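Local coordinates for protein antitoxin (Nitrosomonas europaea, PDB 2ODK) that probably acts as the antitoxin component of a type II toxin-antitoxin system of the Phd/YefM family, at residues 17-29 with 36-48. Sequence-based numbering, arbitrary orientation.
Sequences EFLDACITEGPQI and EEAVLVPIGEWRR
The beta hairpin of strands 28-32 and 35-42 begins here with the antiparallel, hydrogen-bonded pair Gln28 and Leu40, against which helix 15-24 packs. Leu40 N gives a nearly straight bond to Gln28 O (2.7 Å, 168° at the hydrogen), and Gln28 N returns one to Leu40 O at 3.0 Å. Leu40 O is approached as well by the CA-H of Pro27, in the loop before the strand. Leu40 turns its side chain to the helix: with CG anti to the backbone N (chi1 -169°), CD2 lies over one face of the Phe18 ring, a CH-pi contact 4.0 Å from the centroid. The same methyl meets Cys22 CB at 3.8 Å and, more loosely, Leu19 CD1. The rings of Phe18 and Trp6 meet edge-to-face, while the indole NE1 of Trp6 bonds Gln28 OE1; Gln28 NE2 turns back to Gly26 O, its partner nearly in the amide plane, so both ends of this buried amide are held. This helix-on-hairpin layer belongs to the Phd/YefM antitoxin domain, and strand 35-42 continues the sheet into the second subunit through an antiparallel ladder. At the helix end Cys22 SG settles against the Pro42 ring, 3.6 Å from CD, where Pro42 occupies the N-cap position of helix 43-52. Between helix 15-24 and strand 28-32, Gly26 is the first residue to leave helical geometry, with positive phi (132°), and Pro27 follows, its CG 3.7 Å from Glu45 OE2 and its CB against Val39 CG2 in the modelled conformer of that valine. Val39 and Ile29, a non-hydrogen-bonded pair, occupy the sheet face turned from Leu40; farther along, Ile29 CD1 packs against the Glu36 carboxylate in the conformer given.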
ATOM      1  N   GLU A  17       3.698  -8.317  -8.985  1.00 18.46           N
ATOM      2  CA  GLU A  17       4.852  -8.742  -8.203  0.50 18.51           C
ATOM      3  C   GLU A  17       4.946  -7.958  -6.885  1.00 17.23           C
ATOM      4  O   GLU A  17       5.297  -8.504  -5.828  1.00 18.50           O
ATOM      5  CB  GLU A  17       6.122  -8.519  -9.033  0.50 19.63           C
ATOM      6  CG  GLU A  17       7.345  -9.192  -8.496  0.50 22.71           C
ATOM      7  CD  GLU A  17       8.613  -8.773  -9.229  0.50 26.73           C
ATOM      8  OE1 GLU A  17       8.521  -8.311 -10.393  0.50 28.71           O
ATOM      9  OE2 GLU A  17       9.701  -8.899  -8.629  0.50 29.74           O
ATOM     10  N   PHE A  18       4.646  -6.666  -6.967  1.00 15.89           N
ATOM     11  CA  PHE A  18       4.633  -5.774  -5.803  1.00 14.10           C
ATOM     12  C   PHE A  18       3.582  -6.264  -4.786  1.00 14.27           C
ATOM     13  O   PHE A  18       3.877  -6.380  -3.584  1.00 14.00           O
ATOM     14  CB  PHE A  18       4.309  -4.372  -6.360  1.00 13.94           C
ATOM     15  CG  PHE A  18       4.055  -3.288  -5.341  1.00 12.47           C
ATOM     16  CD1 PHE A  18       5.041  -2.860  -4.457  1.00 12.64           C
ATOM     17  CD2 PHE A  18       2.829  -2.603  -5.335  1.00 13.94           C
ATOM     18  CE1 PHE A  18       4.816  -1.790  -3.575  1.00 14.69           C
ATOM     19  CE2 PHE A  18       2.606  -1.560  -4.471  1.00 15.34           C
ATOM     20  CZ  PHE A  18       3.566  -1.136  -3.596  1.00 15.25           C
ATOM     21  N   LEU A  19       2.373  -6.527  -5.274  1.00 13.47           N
ATOM     22  CA  LEU A  19       1.310  -7.054  -4.409  1.00 13.80           C
ATOM     23  C   LEU A  19       1.674  -8.431  -3.851  1.00 15.36           C
ATOM     24  O   LEU A  19       1.456  -8.721  -2.650  1.00 14.89           O
ATOM     25  CB  LEU A  19      -0.014  -7.061  -5.189  1.00 14.71           C
ATOM     26  CG  LEU A  19      -1.226  -7.603  -4.421  1.00 15.36           C
ATOM     27  CD1 LEU A  19      -1.434  -6.889  -3.085  1.00 17.31           C
ATOM     28  CD2 LEU A  19      -2.454  -7.462  -5.320  1.00 18.42           C
ATOM     29  N   ASP A  20       2.238  -9.283  -4.704  1.00 15.64           N
ATOM     30  CA  ASP A  20       2.648 -10.619  -4.256  0.50 16.06           C
ATOM     31  C   ASP A  20       3.696 -10.537  -3.168  1.00 15.60           C
ATOM     32  O   ASP A  20       3.649 -11.295  -2.175  1.00 16.86           O
ATOM     33  CB  ASP A  20       3.190 -11.463  -5.414  0.50 17.44           C
ATOM     34  CG  ASP A  20       3.529 -12.865  -4.986  0.50 20.20           C
ATOM     35  OD1 ASP A  20       2.588 -13.626  -4.705  0.50 23.56           O
ATOM     36  OD2 ASP A  20       4.729 -13.187  -4.921  0.50 25.98           O
ATOM     37  N   ALA A  21       4.658  -9.617  -3.326  1.00 15.09           N
ATOM     38  CA  ALA A  21       5.699  -9.481  -2.307  1.00 14.19           C
ATOM     39  C   ALA A  21       5.078  -8.997  -0.975  1.00 13.35           C
ATOM     40  O   ALA A  21       5.494  -9.395   0.117  1.00 14.12           O
ATOM     41  CB  ALA A  21       6.779  -8.512  -2.758  1.00 15.80           C
ATOM     42  N   CYS A  22       4.101  -8.085  -1.069  1.00 13.19           N
ATOM     43  CA  CYS A  22       3.403  -7.625   0.160  1.00 13.16           C
ATOM     44  C   CYS A  22       2.859  -8.842   0.934  1.00 13.11           C
ATOM     45  O   CYS A  22       3.031  -8.970   2.158  1.00 14.30           O
ATOM     46  CB  CYS A  22       2.294  -6.682  -0.265  1.00 13.29           C
ATOM     47  SG  CYS A  22       1.168  -6.225   1.046  1.00 13.89           S
ATOM     48  N   ILE A  23       2.188  -9.723   0.207  1.00 13.50           N
ATOM     49  CA  ILE A  23       1.525 -10.857   0.866  1.00 14.53           C
ATOM     50  C   ILE A  23       2.528 -11.912   1.353  1.00 15.96           C
ATOM     51  O   ILE A  23       2.363 -12.482   2.443  1.00 16.66           O
ATOM     52  CB  ILE A  23       0.472 -11.497  -0.092  1.00 15.67           C
ATOM     53  CG1 ILE A  23      -0.654 -10.497  -0.397  1.00 17.40           C
ATOM     54  CG2 ILE A  23      -0.101 -12.786   0.514  1.00 16.67           C
ATOM     55  CD1 ILE A  23      -1.134  -9.688   0.803  1.00 21.02           C
ATOM     56  N   THR A  24       3.549 -12.190   0.547  1.00 16.31           N
ATOM     57  CA  THR A  24       4.471 -13.263   0.899  1.00 17.76           C
ATOM     58  C   THR A  24       5.620 -12.832   1.806  1.00 18.59           C
ATOM     59  O   THR A  24       6.183 -13.658   2.533  1.00 19.23           O
ATOM     60  CB  THR A  24       5.033 -13.935  -0.361  1.00 18.31           C
ATOM     61  OG1 THR A  24       5.807 -12.978  -1.092  1.00 20.58           O
ATOM     62  CG2 THR A  24       3.902 -14.469  -1.247  1.00 18.98           C
ATOM     63  N   GLU A  25       6.011 -11.556   1.745  1.00 17.64           N
ATOM     64  CA  GLU A  25       7.141 -11.111   2.529  0.60 19.17           C
ATOM     65  C   GLU A  25       6.749 -10.083   3.580  1.00 17.53           C
ATOM     66  O   GLU A  25       7.288 -10.086   4.682  1.00 19.99           O
ATOM     67  CB  GLU A  25       8.262 -10.595   1.610  0.60 20.00           C
ATOM     68  CG  GLU A  25       8.777 -11.659   0.620  0.60 22.19           C
ATOM     69  CD  GLU A  25       9.709 -11.095  -0.430  0.60 24.20           C
ATOM     70  OE1 GLU A  25      10.633 -10.359  -0.052  0.60 30.14           O
ATOM     71  OE2 GLU A  25       9.520 -11.386  -1.630  0.60 29.66           O
ATOM     72  N   GLY A  26       5.813  -9.199   3.250  1.00 15.65           N
ATOM     73  CA  GLY A  26       5.471  -8.173   4.211  1.00 15.09           C
ATOM     74  C   GLY A  26       5.433  -6.791   3.560  1.00 14.04           C
ATOM     75  O   GLY A  26       5.588  -6.657   2.351  1.00 14.99           O
ATOM     76  N   PRO A  27       5.165  -5.788   4.374  1.00 14.15           N
ATOM     77  CA  PRO A  27       5.025  -4.401   3.862  1.00 13.46           C
ATOM     78  C   PRO A  27       6.094  -4.015   2.849  1.00 13.15           C
ATOM     79  O   PRO A  27       7.293  -4.245   3.086  1.00 15.00           O
ATOM     80  CB  PRO A  27       5.126  -3.564   5.125  1.00 14.80           C
ATOM     81  CG  PRO A  27       4.438  -4.486   6.187  1.00 14.96           C
ATOM     82  CD  PRO A  27       4.941  -5.863   5.834  1.00 15.66           C
ATOM     83  N   GLN A  28       5.651  -3.441   1.736  1.00 12.66           N
ATOM     84  CA  GLN A  28       6.547  -3.000   0.653  1.00 11.93           C
ATOM     85  C   GLN A  28       6.451  -1.483   0.550  1.00 12.36           C
ATOM     86  O   GLN A  28       5.337  -0.960   0.488  1.00 12.77           O
ATOM     87  CB  GLN A  28       6.106  -3.625  -0.686  1.00 12.83           C
ATOM     88  CG  GLN A  28       6.093  -5.164  -0.693  1.00 13.30           C
ATOM     89  CD  GLN A  28       7.495  -5.726  -0.579  1.00 15.74           C
ATOM     90  OE1 GLN A  28       8.370  -5.414  -1.398  1.00 16.54           O
ATOM     91  NE2 GLN A  28       7.724  -6.574   0.446  1.00 15.39           N
ATOM     92  N   ILE A  29       7.583  -0.781   0.579  1.00 12.07           N
ATOM     93  CA  ILE A  29       7.569   0.684   0.483  1.00 12.60           C
ATOM     94  C   ILE A  29       7.523   1.146  -0.965  1.00 12.30           C
ATOM     95  O   ILE A  29       8.101   0.504  -1.837  1.00 12.95           O
ATOM     96  CB  ILE A  29       8.814   1.236   1.171  1.00 13.20           C
ATOM     97  CG1 ILE A  29       8.730   0.883   2.670  1.00 15.92           C
ATOM     98  CG2 ILE A  29       8.899   2.768   0.964  1.00 15.23           C
ATOM     99  CD1 ILE A  29       9.991   1.171   3.522  1.00 18.14           C
ATOM    100  N   GLU A  36      10.910   7.773   0.376  1.00 11.93           N
ATOM    101  CA  GLU A  36       9.836   6.865   0.790  0.60 11.61           C
ATOM    102  C   GLU A  36       8.545   7.657   0.994  1.00 12.78           C
ATOM    103  O   GLU A  36       8.541   8.723   1.676  1.00 14.44           O
ATOM    104  CB  GLU A  36      10.271   6.124   2.063  0.60 13.98           C
ATOM    105  CG  GLU A  36      11.492   5.261   1.806  0.60 12.79           C
ATOM    106  CD  GLU A  36      11.936   4.454   3.016  0.60 16.05           C
ATOM    107  OE1 GLU A  36      11.266   4.522   4.052  0.60 19.54           O
ATOM    108  OE2 GLU A  36      12.939   3.754   2.894  0.60 17.94           O
ATOM    109  N   GLU A  37       7.438   7.162   0.427  1.00 12.06           N
ATOM    110  CA  GLU A  37       6.180   7.910   0.455  1.00 12.23           C
ATOM    111  C   GLU A  37       5.051   7.114   1.122  1.00 11.72           C
ATOM    112  O   GLU A  37       4.200   7.705   1.807  1.00 11.97           O
ATOM    113  CB  GLU A  37       5.751   8.331  -0.963  1.00 12.95           C
ATOM    114  CG  GLU A  37       6.621   9.493  -1.519  1.00 15.45           C
ATOM    115  CD  GLU A  37       6.389  10.808  -0.777  1.00 18.51           C
ATOM    116  OE1 GLU A  37       5.423  10.861   0.016  1.00 21.92           O
ATOM    117  OE2 GLU A  37       7.158  11.781  -0.958  1.00 18.20           O
ATOM    118  N   ALA A  38       5.005   5.814   0.843  1.00 11.70           N
ATOM    119  CA  ALA A  38       3.869   5.016   1.312  1.00 11.08           C
ATOM    120  C   ALA A  38       4.263   3.577   1.443  1.00 11.39           C
ATOM    121  O   ALA A  38       5.350   3.197   1.027  1.00 11.06           O
ATOM    122  CB  ALA A  38       2.671   5.180   0.357  1.00 12.07           C
ATOM    123  N   VAL A  39       3.395   2.756   2.043  1.00 11.50           N
ATOM    124  CA  VAL A  39       3.763   1.354   2.245  0.60 12.13           C
ATOM    125  C   VAL A  39       2.523   0.496   1.985  1.00 10.82           C
ATOM    126  O   VAL A  39       1.411   0.846   2.393  1.00 11.48           O
ATOM    127  CB  VAL A  39       4.390   1.148   3.647  0.60 12.91           C
ATOM    128  CG1 VAL A  39       3.500   1.673   4.721  0.60 13.60           C
ATOM    129  CG2 VAL A  39       4.736  -0.297   3.907  0.60 11.72           C
ATOM    130  N   LEU A  40       2.726  -0.568   1.207  1.00 10.67           N
ATOM    131  CA  LEU A  40       1.605  -1.486   0.914  1.00 10.38           C
ATOM    132  C   LEU A  40       1.665  -2.580   1.966  1.00 11.31           C
ATOM    133  O   LEU A  40       2.688  -3.285   2.058  1.00 11.32           O
ATOM    134  CB  LEU A  40       1.770  -2.097  -0.490  1.00 10.62           C
ATOM    135  CG  LEU A  40       0.536  -2.859  -0.989  1.00 10.90           C
ATOM    136  CD1 LEU A  40      -0.644  -1.943  -1.285  1.00 11.27           C
ATOM    137  CD2 LEU A  40       0.845  -3.748  -2.182  1.00 12.03           C
ATOM    138  N   VAL A  41       0.579  -2.707   2.744  1.00 10.53           N
ATOM    139  CA  VAL A  41       0.552  -3.568   3.926  1.00 11.21           C
ATOM    140  C   VAL A  41      -0.522  -4.644   3.706  1.00 10.57           C
ATOM    141  O   VAL A  41      -1.584  -4.344   3.212  1.00 10.72           O
ATOM    142  CB  VAL A  41       0.137  -2.728   5.170  1.00 11.46           C
ATOM    143  CG1 VAL A  41       0.030  -3.583   6.435  1.00 13.01           C
ATOM    144  CG2 VAL A  41       1.113  -1.539   5.363  1.00 14.23           C
ATOM    145  N   PRO A  42      -0.247  -5.906   4.094  1.00 10.73           N
ATOM    146  CA  PRO A  42      -1.317  -6.910   3.991  1.00 11.03           C
ATOM    147  C   PRO A  42      -2.525  -6.435   4.790  1.00  9.66           C
ATOM    148  O   PRO A  42      -2.377  -5.940   5.900  1.00 10.51           O
ATOM    149  CB  PRO A  42      -0.718  -8.150   4.674  1.00 11.36           C
ATOM    150  CG  PRO A  42       0.802  -7.962   4.581  1.00 12.36           C
ATOM    151  CD  PRO A  42       1.004  -6.446   4.663  1.00 12.34           C
ATOM    152  N   ILE A  43      -3.724  -6.606   4.246  1.00  9.89           N
ATOM    153  CA  ILE A  43      -4.869  -5.937   4.858  1.00  9.69           C
ATOM    154  C   ILE A  43      -5.111  -6.431   6.303  1.00  9.16           C
ATOM    155  O   ILE A  43      -5.424  -5.631   7.203  1.00 10.64           O
ATOM    156  CB  ILE A  43      -6.140  -6.061   3.997  1.00 10.54           C
ATOM    157  CG1 ILE A  43      -7.307  -5.202   4.525  1.00 10.96           C
ATOM    158  CG2 ILE A  43      -6.607  -7.498   3.833  1.00 10.93           C
ATOM    159  CD1 ILE A  43      -7.027  -3.695   4.322  1.00 12.04           C
ATOM    160  N   GLY A  44      -4.882  -7.727   6.530  1.00  9.10           N
ATOM    161  CA  GLY A  44      -5.128  -8.290   7.878  1.00  9.16           C
ATOM    162  C   GLY A  44      -4.186  -7.679   8.900  1.00  9.20           C
ATOM    163  O   GLY A  44      -4.572  -7.415  10.062  1.00  9.56           O
ATOM    164  N   GLU A  45      -2.939  -7.443   8.471  1.00  9.93           N
ATOM    165  CA  GLU A  45      -1.964  -6.840   9.369  1.00 11.08           C
ATOM    166  C   GLU A  45      -2.384  -5.406   9.718  1.00 10.87           C
ATOM    167  O   GLU A  45      -2.301  -4.995  10.891  1.00 11.64           O
ATOM    168  CB  GLU A  45      -0.587  -6.836   8.697  1.00 11.74           C
ATOM    169  CG  GLU A  45       0.490  -6.162   9.523  1.00 14.41           C
ATOM    170  CD  GLU A  45       1.895  -6.346   8.945  1.00 15.62           C
ATOM    171  OE1 GLU A  45       2.106  -7.293   8.164  1.00 18.87           O
ATOM    172  OE2 GLU A  45       2.807  -5.548   9.297  1.00 21.30           O
ATOM    173  N   TRP A  46      -2.843  -4.642   8.702  1.00 11.79           N
ATOM    174  CA  TRP A  46      -3.350  -3.315   8.958  1.00 13.17           C
ATOM    175  C   TRP A  46      -4.542  -3.323   9.930  1.00 11.61           C
ATOM    176  O   TRP A  46      -4.588  -2.516  10.889  1.00 13.09           O
ATOM    177  CB  TRP A  46      -3.773  -2.716   7.605  1.00 16.40           C
ATOM    178  CG  TRP A  46      -4.565  -1.443   7.658  1.00 18.97           C
ATOM    179  CD1 TRP A  46      -5.905  -1.257   7.331  1.00 20.29           C
ATOM    180  CD2 TRP A  46      -4.057  -0.204   8.018  1.00 20.12           C
ATOM    181  NE1 TRP A  46      -6.232   0.059   7.488  1.00 26.85           N
ATOM    182  CE2 TRP A  46      -5.116   0.742   7.892  1.00 19.12           C
ATOM    183  CE3 TRP A  46      -2.810   0.230   8.390  1.00 18.08           C
ATOM    184  CZ2 TRP A  46      -4.958   2.078   8.173  1.00 22.79           C
ATOM    185  CZ3 TRP A  46      -2.652   1.621   8.678  1.00 22.37           C
ATOM    186  CH2 TRP A  46      -3.713   2.501   8.559  1.00 22.08           C
ATOM    187  N   ARG A  47      -5.506  -4.223   9.704  1.00 11.85           N
ATOM    188  CA  ARG A  47      -6.691  -4.247  10.584  1.00 10.94           C
ATOM    189  C   ARG A  47      -6.270  -4.510  12.034  1.00 10.75           C
ATOM    190  O   ARG A  47      -6.784  -3.891  12.960  1.00 12.02           O
ATOM    191  CB  ARG A  47      -7.679  -5.336  10.173  1.00 11.92           C
ATOM    192  CG  ARG A  47      -8.272  -5.182   8.766  1.00 12.65           C
ATOM    193  CD  ARG A  47      -9.022  -3.876   8.613  1.00 13.41           C
ATOM    194  NE  ARG A  47      -9.687  -3.784   7.318  1.00 10.06           N
ATOM    195  CZ  ARG A  47     -10.293  -2.669   6.903  1.00 12.20           C
ATOM    196  NH1 ARG A  47     -10.349  -1.617   7.728  1.00 17.00           N
ATOM    197  NH2 ARG A  47     -10.894  -2.622   5.727  1.00 12.74           N
ATOM    198  N   ARG A  48      -5.321  -5.434  12.212  1.00 10.32           N
ATOM    199  CA  ARG A  48      -4.907  -5.741  13.587  1.00 10.37           C
ATOM    200  C   ARG A  48      -4.170  -4.580  14.233  1.00 12.72           C
ATOM    201  O   ARG A  48      -4.343  -4.316  15.423  1.00 14.03           O
ATOM    202  CB  ARG A  48      -4.095  -7.032  13.642  1.00 11.30           C
ATOM    203  CG  ARG A  48      -5.005  -8.247  13.323  1.00 10.63           C
ATOM    204  CD  ARG A  48      -4.232  -9.544  13.521  1.00 11.18           C
ATOM    205  NE  ARG A  48      -3.112  -9.711  12.607  1.00 10.50           N
ATOM    206  CZ  ARG A  48      -3.190 -10.243  11.386  1.00  9.91           C
ATOM    207  NH1 ARG A  48      -4.365 -10.688  10.891  1.00 10.22           N
ATOM    208  NH2 ARG A  48      -2.101 -10.324  10.617  1.00 11.93           N
TER